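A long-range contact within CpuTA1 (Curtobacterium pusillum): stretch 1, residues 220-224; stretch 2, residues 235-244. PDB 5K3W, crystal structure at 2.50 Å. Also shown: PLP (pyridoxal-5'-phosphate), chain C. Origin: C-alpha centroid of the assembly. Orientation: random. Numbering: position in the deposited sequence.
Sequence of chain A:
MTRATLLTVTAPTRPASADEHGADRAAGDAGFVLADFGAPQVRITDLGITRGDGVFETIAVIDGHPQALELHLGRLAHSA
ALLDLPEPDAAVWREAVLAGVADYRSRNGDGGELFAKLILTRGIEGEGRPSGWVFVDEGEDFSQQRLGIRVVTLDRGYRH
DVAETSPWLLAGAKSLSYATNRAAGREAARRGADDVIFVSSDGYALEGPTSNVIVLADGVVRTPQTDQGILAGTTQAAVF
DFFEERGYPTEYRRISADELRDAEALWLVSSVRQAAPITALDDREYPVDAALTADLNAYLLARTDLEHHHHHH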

# COMPACT_ATOMS: atom_id res chain seq x y z
N VAL A 220 -2.04 -23.26 27.82
CA VAL A 220 -2.26 -23.45 26.39
C VAL A 220 -1.67 -22.27 25.63
O VAL A 220 -1.79 -21.11 26.04
CB VAL A 220 -3.75 -23.61 26.06
CG1 VAL A 220 -3.93 -23.82 24.58
CG2 VAL A 220 -4.32 -24.78 26.81
N VAL A 221 -1.00 -22.58 24.52
CA VAL A 221 -0.38 -21.57 23.66
C VAL A 221 -1.25 -21.44 22.43
O VAL A 221 -1.44 -22.43 21.70
CB VAL A 221 1.07 -21.93 23.31
CG1 VAL A 221 1.63 -21.00 22.25
CG2 VAL A 221 1.93 -21.89 24.57
N ARG A 222 -1.80 -20.25 22.20
CA ARG A 222 -2.76 -19.97 21.14
C ARG A 222 -2.27 -18.85 20.24
O ARG A 222 -1.41 -18.04 20.62
CB ARG A 222 -4.12 -19.57 21.71
CG ARG A 222 -4.67 -20.44 22.80
CD ARG A 222 -5.98 -19.86 23.26
NE ARG A 222 -6.95 -20.89 23.63
CZ ARG A 222 -7.25 -21.21 24.88
NH1 ARG A 222 -6.66 -20.57 25.89
NH2 ARG A 222 -8.14 -22.16 25.11
N THR A 223 -2.86 -18.77 19.05
CA THR A 223 -2.57 -17.76 18.06
C THR A 223 -3.85 -17.55 17.26
O THR A 223 -4.58 -18.52 17.04
CB THR A 223 -1.41 -18.15 17.12
OG1 THR A 223 -0.80 -16.98 16.56
CG2 THR A 223 -1.91 -19.02 15.95
N PRO A 224 -4.15 -16.32 16.83
CA PRO A 224 -5.34 -16.12 16.00
C PRO A 224 -5.29 -16.99 14.75
O PRO A 224 -4.28 -17.01 14.04
CB PRO A 224 -5.29 -14.62 15.65
CG PRO A 224 -4.46 -13.99 16.72
CD PRO A 224 -3.44 -15.06 17.12
N THR A 235 7.28 -17.59 11.50
CA THR A 235 7.83 -17.64 12.86
C THR A 235 6.85 -18.27 13.84
O THR A 235 7.24 -19.10 14.68
CB THR A 235 8.23 -16.24 13.33
OG1 THR A 235 9.02 -15.61 12.31
CG2 THR A 235 9.05 -16.30 14.62
N GLN A 236 5.57 -17.90 13.74
CA GLN A 236 4.54 -18.49 14.60
C GLN A 236 4.52 -20.01 14.49
O GLN A 236 4.39 -20.72 15.50
CB GLN A 236 3.17 -17.90 14.24
CG GLN A 236 2.00 -18.56 14.93
CD GLN A 236 1.50 -19.79 14.18
OE1 GLN A 236 1.18 -19.72 12.99
NE2 GLN A 236 1.42 -20.92 14.88
N ALA A 237 4.62 -20.55 13.27
CA ALA A 237 4.68 -22.00 13.14
C ALA A 237 5.90 -22.55 13.88
O ALA A 237 5.79 -23.56 14.60
CB ALA A 237 4.69 -22.42 11.67
N ALA A 238 7.06 -21.91 13.75
CA ALA A 238 8.21 -22.42 14.49
C ALA A 238 8.03 -22.24 15.99
O ALA A 238 8.59 -23.01 16.77
CB ALA A 238 9.49 -21.74 14.02
N VAL A 239 7.25 -21.23 16.41
CA VAL A 239 7.01 -21.05 17.83
C VAL A 239 6.12 -22.15 18.37
O VAL A 239 6.31 -22.64 19.49
CB VAL A 239 6.40 -19.67 18.12
CG1 VAL A 239 5.86 -19.65 19.56
CG2 VAL A 239 7.43 -18.58 17.91
N PHE A 240 5.11 -22.55 17.59
CA PHE A 240 4.32 -23.70 18.00
C PHE A 240 5.19 -24.95 18.14
O PHE A 240 5.03 -25.73 19.08
CB PHE A 240 3.17 -23.94 17.02
CG PHE A 240 1.94 -23.13 17.34
CD1 PHE A 240 2.00 -22.08 18.24
CD2 PHE A 240 0.72 -23.44 16.77
CE1 PHE A 240 0.88 -21.34 18.54
CE2 PHE A 240 -0.42 -22.71 17.08
CZ PHE A 240 -0.33 -21.65 17.97
N ASP A 241 6.14 -25.13 17.22
CA ASP A 241 7.01 -26.29 17.33
C ASP A 241 7.76 -26.28 18.65
O ASP A 241 7.86 -27.31 19.33
CB ASP A 241 7.98 -26.34 16.14
CG ASP A 241 7.30 -26.77 14.86
OD1 ASP A 241 7.91 -26.64 13.77
OD2 ASP A 241 6.14 -27.24 14.95
N PHE A 242 8.28 -25.11 19.04
CA PHE A 242 9.00 -25.01 20.30
C PHE A 242 8.13 -25.45 21.46
O PHE A 242 8.53 -26.30 22.27
CB PHE A 242 9.51 -23.59 20.49
CG PHE A 242 10.02 -23.29 21.88
CD1 PHE A 242 11.36 -23.45 22.19
CD2 PHE A 242 9.16 -22.85 22.87
CE1 PHE A 242 11.83 -23.18 23.45
CE2 PHE A 242 9.63 -22.58 24.14
CZ PHE A 242 10.96 -22.75 24.43
N PHE A 243 6.91 -24.90 21.55
CA PHE A 243 6.07 -25.15 22.72
C PHE A 243 5.55 -26.59 22.75
O PHE A 243 5.46 -27.19 23.83
CB PHE A 243 4.91 -24.15 22.76
CG PHE A 243 5.29 -22.81 23.35
CD1 PHE A 243 5.59 -22.70 24.70
CD2 PHE A 243 5.32 -21.67 22.56
CE1 PHE A 243 5.93 -21.48 25.25
CE2 PHE A 243 5.67 -20.44 23.11
CZ PHE A 243 5.98 -20.34 24.46
N GLU A 244 5.18 -27.16 21.60
CA GLU A 244 4.78 -28.56 21.60
C GLU A 244 5.91 -29.46 22.10
O GLU A 244 5.67 -30.37 22.90
CB GLU A 244 4.35 -28.98 20.20
CG GLU A 244 2.96 -28.46 19.82
CD GLU A 244 2.76 -28.36 18.32
OE1 GLU A 244 2.06 -27.44 17.87
OE2 GLU A 244 3.32 -29.21 17.59
N1 PLP C . 1.92 -10.13 9.94
C2 PLP C . 2.35 -9.29 8.96
C2A PLP C . 1.43 -8.20 8.42
C3 PLP C . 3.62 -9.44 8.43
O3 PLP C . 4.02 -8.57 7.41
C4 PLP C . 4.44 -10.44 8.91
C4A PLP C . 5.84 -10.65 8.40
C5 PLP C . 4.02 -11.28 9.90
C6 PLP C . 2.74 -11.11 10.41
C5A PLP C . 4.95 -12.36 10.43
O4P PLP C . 5.38 -13.25 9.42
P PLP C . 6.80 -13.97 9.52
O1P PLP C . 6.96 -14.64 10.87
O2P PLP C . 7.93 -12.99 9.30
O3P PLP C . 6.89 -15.05 8.47

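How do the two stretches lie against each other? Residues 220-224 form an extended strand, and residues 235-244 belong to a helix that begins before this stretch and continues beyond it. Their N-to-C directions differ by 168°, so the strand runs nearly antiparallel to the helix, with the axes 9.8 Å apart at closest approach. The register follows from this: the CA atoms of Val221 and Phe243 are 7.4 Å apart near one end of the contact, and those of Thr223 and Gln236 are 7.9 Å apart near the other. Along the helix the regular i to i+4 hydrogen bonds are kept, for example from Phe240 N to Gln236 O at 2.9 Å and from Glu244 N to Phe240 O at 2.9 Å. No hydrogen bond crosses between the two stretches, and the contact rests mainly on side-chain packing, with 269 Å² buried, both sides summed.

Which strand residues face the helix? The alternation of an extended chain decides it. The CA-to-CB bonds of Val221 and Thr223 point toward the helix, while that of Arg222, between them, points away. Arg222 therefore meets the helix through its backbone, its C atom lying 4.1 Å from CZ of Phe240, at the edge of the ring and near its plane. On the helix, Gln236, Phe240 and Phe243 supply the matching surface; their spacing of four and then three residues brings them round to the same side.

What does Val221 do with its two methyl groups? It is the strand residue most covered by the helix, and in its t rotamer the methyls reach two rings between them. CG2 packs on Phe243 alone, 3.8 Å from the ring centroid and only 15° off the ring normal, a CH-pi contact in which the methyl lies over the face, displaced somewhat from the ring centre; the nearest ring atom to CG2 is Phe243 CG, at 3.7 Å. CG1 touches both rings, 3.8 Å from Phe240 CE1, in an apolar contact oblique to that ring, and 3.8 Å from Phe243 CD2.

How does Phe240 join the two ends of the contact? Its CA-to-CB bond points sideways, but the end of the side chain comes nearer to the strand, so that the ring reaches Val221, Arg222 and Thr223 in turn. The methyl CG2 of Thr223 lies 3.7 Å from Phe240 CZ, again obliquely. Thr223 also touches Gln236, its OG1 lying 3.6 Å from CG of that residue; this is packing against the aliphatic part of the glutamine, and OG1 is hydrogen-bonded elsewhere in the structure.

Does the helix have a role beyond this packing? Thr235, out of reach of the strand, binds the phosphate of PLP: its backbone N donates to O1P at 3.0 Å, and its OG1 donates to the same O1P at 2.7 Å. The helix segment that packs on the strand thus also carries a residue that holds the cofactor.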